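Long-range contact in transcription regulator PadR N-terminal domain-containing protein (Streptococcus mutans, PDB 3L7W), which probably binds DNA as a dimeric transcription regulator of the PadR family, through a winged helix-turn-helix domain: residues 15-28 with 68-81. Residues are numbered along the deposited sequence; the frame is centred on the assembly and turned at random.
Sequences LAIVSKHDSYGYDI and RKYYHLTDSGEKHL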
loop_
_atom_site.group_PDB
_atom_site.type_symbol
_atom_site.label_atom_id
_atom_site.label_comp_id
_atom_site.label_asym_id
_atom_site.label_seq_id
_atom_site.Cartn_x
_atom_site.Cartn_y
_atom_site.Cartn_z
ATOM N N LEU A 15 -0.060 10.121 11.680
ATOM C CA LEU A 15 -0.304 9.789 13.075
ATOM C C LEU A 15 0.906 9.098 13.677
ATOM O O LEU A 15 1.284 9.377 14.811
ATOM C CB LEU A 15 -1.536 8.904 13.198
ATOM C CG LEU A 15 -2.839 9.599 13.592
ATOM C CD1 LEU A 15 -2.868 11.051 13.159
ATOM C CD2 LEU A 15 -4.045 8.832 13.081
ATOM N N ALA A 16 1.532 8.206 12.912
ATOM C CA ALA A 16 2.664 7.464 13.438
ATOM C C ALA A 16 3.790 8.430 13.729
ATOM O O ALA A 16 4.436 8.339 14.775
ATOM C CB ALA A 16 3.124 6.374 12.473
ATOM N N ILE A 17 4.014 9.357 12.802
ATOM C CA ILE A 17 5.105 10.316 12.934
ATOM C C ILE A 17 4.842 11.217 14.132
ATOM O O ILE A 17 5.714 11.439 14.969
ATOM C CB ILE A 17 5.235 11.175 11.680
ATOM C CG1 ILE A 17 5.738 10.320 10.506
ATOM C CG2 ILE A 17 6.188 12.318 11.917
ATOM C CD1 ILE A 17 5.680 11.028 9.190
ATOM N N VAL A 18 3.617 11.715 14.213
ATOM C CA VAL A 18 3.249 12.625 15.265
ATOM C C VAL A 18 3.293 11.914 16.605
ATOM O O VAL A 18 3.502 12.548 17.629
ATOM C CB VAL A 18 1.877 13.240 15.000
ATOM C CG1 VAL A 18 1.459 14.154 16.166
ATOM C CG2 VAL A 18 1.935 14.027 13.695
ATOM N N SER A 19 3.129 10.594 16.600
ATOM C CA SER A 19 3.157 9.858 17.860
ATOM C C SER A 19 4.547 9.880 18.480
ATOM O O SER A 19 4.675 9.792 19.693
ATOM C CB SER A 19 2.703 8.409 17.689
ATOM O OG SER A 19 3.768 7.618 17.208
ATOM N N LYS A 20 5.587 9.982 17.654
ATOM C CA LYS A 20 6.947 9.999 18.187
ATOM C C LYS A 20 7.104 11.268 18.991
ATOM O O LYS A 20 7.398 11.232 20.191
ATOM C CB LYS A 20 7.991 9.943 17.079
ATOM C CG LYS A 20 9.400 9.621 17.583
ATOM C CD LYS A 20 10.427 9.684 16.454
ATOM C CE LYS A 20 11.855 9.542 16.975
ATOM N NZ LYS A 20 12.857 10.159 16.043
ATOM N N HIS A 21 6.899 12.393 18.317
ATOM C CA HIS A 21 6.805 13.680 18.994
ATOM C C HIS A 21 5.876 14.611 18.221
ATOM O O HIS A 21 5.693 14.447 17.008
ATOM C CB HIS A 21 8.187 14.322 19.157
ATOM C CG HIS A 21 8.947 14.477 17.873
ATOM N ND1 HIS A 21 8.757 15.541 17.017
ATOM C CD2 HIS A 21 9.914 13.711 17.311
ATOM C CE1 HIS A 21 9.565 15.420 15.979
ATOM N NE2 HIS A 21 10.278 14.318 16.133
ATOM N N ASP A 22 5.282 15.570 18.924
ATOM C CA ASP A 22 4.587 16.657 18.261
ATOM C C ASP A 22 5.473 17.160 17.135
ATOM O O ASP A 22 6.677 17.298 17.309
ATOM C CB ASP A 22 4.345 17.798 19.230
ATOM C CG ASP A 22 3.405 17.424 20.345
ATOM O OD1 ASP A 22 2.954 16.260 20.387
ATOM O OD2 ASP A 22 3.123 18.306 21.184
ATOM N N SER A 23 4.887 17.437 15.979
ATOM C CA SER A 23 5.669 18.005 14.884
ATOM C C SER A 23 4.876 18.943 13.992
ATOM O O SER A 23 3.658 18.831 13.870
ATOM C CB SER A 23 6.351 16.907 14.055
ATOM O OG SER A 23 5.944 15.615 14.465
ATOM N N TYR A 24 5.576 19.873 13.364
ATOM C CA TYR A 24 4.913 20.786 12.452
ATOM C C TYR A 24 4.846 20.135 11.079
ATOM O O TYR A 24 5.542 19.143 10.815
ATOM C CB TYR A 24 5.619 22.145 12.410
ATOM C CG TYR A 24 7.113 22.051 12.281
ATOM C CD1 TYR A 24 7.711 21.943 11.035
ATOM C CD2 TYR A 24 7.930 22.073 13.404
ATOM C CE1 TYR A 24 9.083 21.851 10.906
ATOM C CE2 TYR A 24 9.304 21.982 13.290
ATOM C CZ TYR A 24 9.879 21.873 12.035
ATOM O OH TYR A 24 11.250 21.775 11.905
ATOM N N GLY A 25 3.993 20.692 10.224
ATOM C CA GLY A 25 3.652 20.080 8.959
ATOM C C GLY A 25 4.851 19.779 8.084
ATOM O O GLY A 25 4.962 18.686 7.535
ATOM N N TYR A 26 5.749 20.745 7.949
ATOM C CA TYR A 26 6.866 20.583 7.029
ATOM C C TYR A 26 7.676 19.364 7.437
ATOM O O TYR A 26 8.133 18.588 6.602
ATOM C CB TYR A 26 7.733 21.835 7.002
ATOM C CG TYR A 26 8.998 21.665 6.208
ATOM C CD1 TYR A 26 10.178 21.270 6.829
ATOM C CD2 TYR A 26 9.015 21.877 4.829
ATOM C CE1 TYR A 26 11.347 21.096 6.102
ATOM C CE2 TYR A 26 10.183 21.704 4.090
ATOM C CZ TYR A 26 11.346 21.313 4.738
ATOM O OH TYR A 26 12.515 21.138 4.030
ATOM N N ASP A 27 7.821 19.183 8.739
ATOM C CA ASP A 27 8.556 18.050 9.264
ATOM C C ASP A 27 7.870 16.742 8.868
ATOM O O ASP A 27 8.512 15.777 8.447
ATOM C CB ASP A 27 8.630 18.166 10.785
ATOM C CG ASP A 27 9.782 17.398 11.367
ATOM O OD1 ASP A 27 10.764 17.186 10.635
ATOM O OD2 ASP A 27 9.717 17.013 12.554
ATOM N N ILE A 28 6.553 16.702 9.030
ATOM C CA ILE A 28 5.814 15.496 8.718
ATOM C C ILE A 28 5.929 15.236 7.220
ATOM O O ILE A 28 6.193 14.121 6.790
ATOM C CB ILE A 28 4.345 15.638 9.109
ATOM C CG1 ILE A 28 4.217 15.716 10.631
ATOM C CG2 ILE A 28 3.546 14.454 8.609
ATOM C CD1 ILE A 28 2.994 16.507 11.089
ATOM N N ARG A 68 5.438 27.977 14.494
ATOM C CA ARG A 68 5.017 26.844 13.678
ATOM C C ARG A 68 3.732 26.271 14.235
ATOM O O ARG A 68 3.488 26.329 15.438
ATOM C CB ARG A 68 6.059 25.733 13.748
ATOM C CG ARG A 68 7.415 26.119 13.250
ATOM C CD ARG A 68 7.356 26.330 11.779
ATOM N NE ARG A 68 8.621 25.995 11.152
ATOM C CZ ARG A 68 8.707 25.439 9.956
ATOM N NH1 ARG A 68 7.596 25.150 9.289
ATOM N NH2 ARG A 68 9.892 25.165 9.438
ATOM N N LYS A 69 2.927 25.681 13.364
ATOM C CA LYS A 69 1.775 24.921 13.810
ATOM C C LYS A 69 2.224 23.496 14.097
ATOM O O LYS A 69 2.643 22.759 13.192
ATOM C CB LYS A 69 0.687 24.948 12.748
ATOM C CG LYS A 69 -0.572 24.167 13.070
ATOM C CD LYS A 69 -1.468 24.217 11.835
ATOM C CE LYS A 69 -2.861 23.719 12.094
ATOM N NZ LYS A 69 -3.787 24.182 11.020
ATOM N N TYR A 70 2.169 23.121 15.368
ATOM C CA TYR A 70 2.506 21.763 15.764
ATOM C C TYR A 70 1.273 20.904 15.835
ATOM O O TYR A 70 0.182 21.365 16.210
ATOM C CB TYR A 70 3.217 21.738 17.114
ATOM C CG TYR A 70 4.668 22.091 16.999
ATOM C CD1 TYR A 70 5.056 23.407 16.858
ATOM C CD2 TYR A 70 5.650 21.107 17.008
ATOM C CE1 TYR A 70 6.379 23.752 16.744
ATOM C CE2 TYR A 70 6.994 21.444 16.895
ATOM C CZ TYR A 70 7.345 22.770 16.760
ATOM O OH TYR A 70 8.662 23.148 16.637
ATOM N N TYR A 71 1.459 19.647 15.459
ATOM C CA TYR A 71 0.419 18.650 15.584
ATOM C C TYR A 71 0.792 17.737 16.721
ATOM O O TYR A 71 1.965 17.453 16.956
ATOM C CB TYR A 71 0.300 17.845 14.291
ATOM C CG TYR A 71 -0.152 18.684 13.140
ATOM C CD1 TYR A 71 0.773 19.316 12.307
ATOM C CD2 TYR A 71 -1.499 18.851 12.873
ATOM C CE1 TYR A 71 0.365 20.087 11.243
ATOM C CE2 TYR A 71 -1.922 19.634 11.809
ATOM C CZ TYR A 71 -0.988 20.255 11.002
ATOM O OH TYR A 71 -1.415 21.034 9.940
ATOM N N HIS A 72 -0.225 17.272 17.423
ATOM C CA HIS A 72 -0.034 16.457 18.584
ATOM C C HIS A 72 -1.052 15.340 18.508
ATOM O O HIS A 72 -2.228 15.581 18.241
ATOM C CB HIS A 72 -0.288 17.287 19.839
ATOM C CG HIS A 72 -0.369 16.462 21.075
ATOM N ND1 HIS A 72 0.753 15.954 21.699
ATOM C CD2 HIS A 72 -1.432 16.014 21.783
ATOM C CE1 HIS A 72 0.383 15.250 22.753
ATOM N NE2 HIS A 72 -0.938 15.271 22.829
ATOM N N LEU A 73 -0.594 14.117 18.738
ATOM C CA LEU A 73 -1.466 12.961 18.717
ATOM C C LEU A 73 -2.335 12.924 19.974
ATOM O O LEU A 73 -1.831 12.773 21.080
ATOM C CB LEU A 73 -0.622 11.691 18.634
ATOM C CG LEU A 73 -1.385 10.420 18.279
ATOM C CD1 LEU A 73 -2.125 10.598 16.952
ATOM C CD2 LEU A 73 -0.417 9.228 18.220
ATOM N N THR A 74 -3.643 13.062 19.803
ATOM C CA THR A 74 -4.549 12.967 20.939
ATOM C C THR A 74 -4.662 11.508 21.368
ATOM O O THR A 74 -4.241 10.601 20.637
ATOM C CB THR A 74 -5.945 13.470 20.585
ATOM O OG1 THR A 74 -6.544 12.590 19.617
ATOM C CG2 THR A 74 -5.877 14.887 20.019
ATOM N N ASP A 75 -5.223 11.284 22.553
ATOM C CA ASP A 75 -5.530 9.935 23.006
ATOM C C ASP A 75 -6.406 9.268 21.952
ATOM O O ASP A 75 -6.242 8.093 21.632
ATOM C CB ASP A 75 -6.268 9.975 24.351
ATOM C CG ASP A 75 -5.425 10.570 25.468
ATOM O OD1 ASP A 75 -4.182 10.436 25.441
ATOM O OD2 ASP A 75 -6.016 11.170 26.387
ATOM N N SER A 76 -7.349 10.030 21.417
ATOM C CA SER A 76 -8.206 9.540 20.355
ATOM C C SER A 76 -7.338 9.107 19.176
ATOM O O SER A 76 -7.630 8.124 18.479
ATOM C CB SER A 76 -9.122 10.658 19.888
ATOM O OG SER A 76 -10.153 10.141 19.078
ATOM N N GLY A 77 -6.284 9.884 18.952
ATOM C CA GLY A 77 -5.387 9.656 17.848
ATOM C C GLY A 77 -4.609 8.401 18.147
ATOM O O GLY A 77 -4.442 7.559 17.271
ATOM N N GLU A 78 -4.150 8.278 19.393
ATOM C CA GLU A 78 -3.363 7.128 19.804
ATOM C C GLU A 78 -4.154 5.853 19.595
ATOM O O GLU A 78 -3.661 4.912 18.982
ATOM C CB GLU A 78 -2.891 7.246 21.253
ATOM C CG GLU A 78 -1.576 7.999 21.416
ATOM C CD GLU A 78 -1.200 8.240 22.876
ATOM O OE1 GLU A 78 -1.741 7.542 23.765
ATOM O OE2 GLU A 78 -0.360 9.131 23.136
ATOM N N LYS A 79 -5.389 5.829 20.080
ATOM C CA LYS A 79 -6.241 4.668 19.877
ATOM C C LYS A 79 -6.371 4.358 18.384
ATOM O O LYS A 79 -6.277 3.202 17.957
ATOM C CB LYS A 79 -7.617 4.900 20.487
ATOM C CG LYS A 79 -8.517 3.684 20.435
ATOM C CD LYS A 79 -9.638 3.789 21.454
ATOM C CE LYS A 79 -10.392 2.475 21.564
ATOM N NZ LYS A 79 -11.451 2.547 22.606
ATOM N N HIS A 80 -6.579 5.403 17.593
ATOM C CA HIS A 80 -6.773 5.250 16.166
ATOM C C HIS A 80 -5.508 4.738 15.482
ATOM O O HIS A 80 -5.577 3.912 14.562
ATOM C CB HIS A 80 -7.183 6.572 15.550
ATOM C CG HIS A 80 -7.644 6.448 14.137
ATOM N ND1 HIS A 80 -8.547 5.489 13.737
ATOM C CD2 HIS A 80 -7.344 7.169 13.032
ATOM C CE1 HIS A 80 -8.777 5.619 12.443
ATOM N NE2 HIS A 80 -8.059 6.632 11.991
ATOM N N LEU A 81 -4.360 5.238 15.930
ATOM C CA LEU A 81 -3.086 4.832 15.364
ATOM C C LEU A 81 -2.866 3.325 15.539
ATOM O O LEU A 81 -2.303 2.668 14.659
ATOM C CB LEU A 81 -1.939 5.620 15.990
ATOM C CG LEU A 81 -0.530 5.136 15.634
ATOM C CD1 LEU A 81 -0.310 5.215 14.124
ATOM C CD2 LEU A 81 0.523 5.945 16.380
HETATM O O HOH W 1 2.128 13.942 19.433
HETATM O O HOH W 2 2.769 23.032 10.550
#
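S23 and Y71 pair their backbones in antiparallel fashion: Y71 N gives a bond of 2.8 Å to S23 O, and S23 N returns a longer, more bent one to Y71 O. Beside them, H72 ND1 reaches D22 OD1 at 2.6 Å, on the syn side of a carboxylate turned 83° from the imidazole; Y59 OH holds OD2. A water bonded to V18 O, D22 OD1 and L73 N also grips the carboxylate, so three neighbours fix its rotation. At the far end, bends at chi2 and chi3 fold the R68 chain so that its guanidinium lies flat on the Y24 ring (centres 4.1 Å apart, planes at 22°), a cation-pi stack. D27 CB sits over the rim of the opposite face, while an edge of Y24 meets the Y70 ring face in an offset T-shaped pair. Near the start of helix 75-100, L73 CD1 touches L15 CG at 3.6 Å and L73 CD2 presses tightly on S19 CB; L81 CD1 lies against A16. Facing helix 40-52, Y71 packs on I28 CD1, Y44 and L47. Through the S23-Y71 pair, the short, weakly bonded strand 23-24 edges hairpin 56-73, joining wing to helices as in winged helix-turn-helix domains of PadR-like regulators.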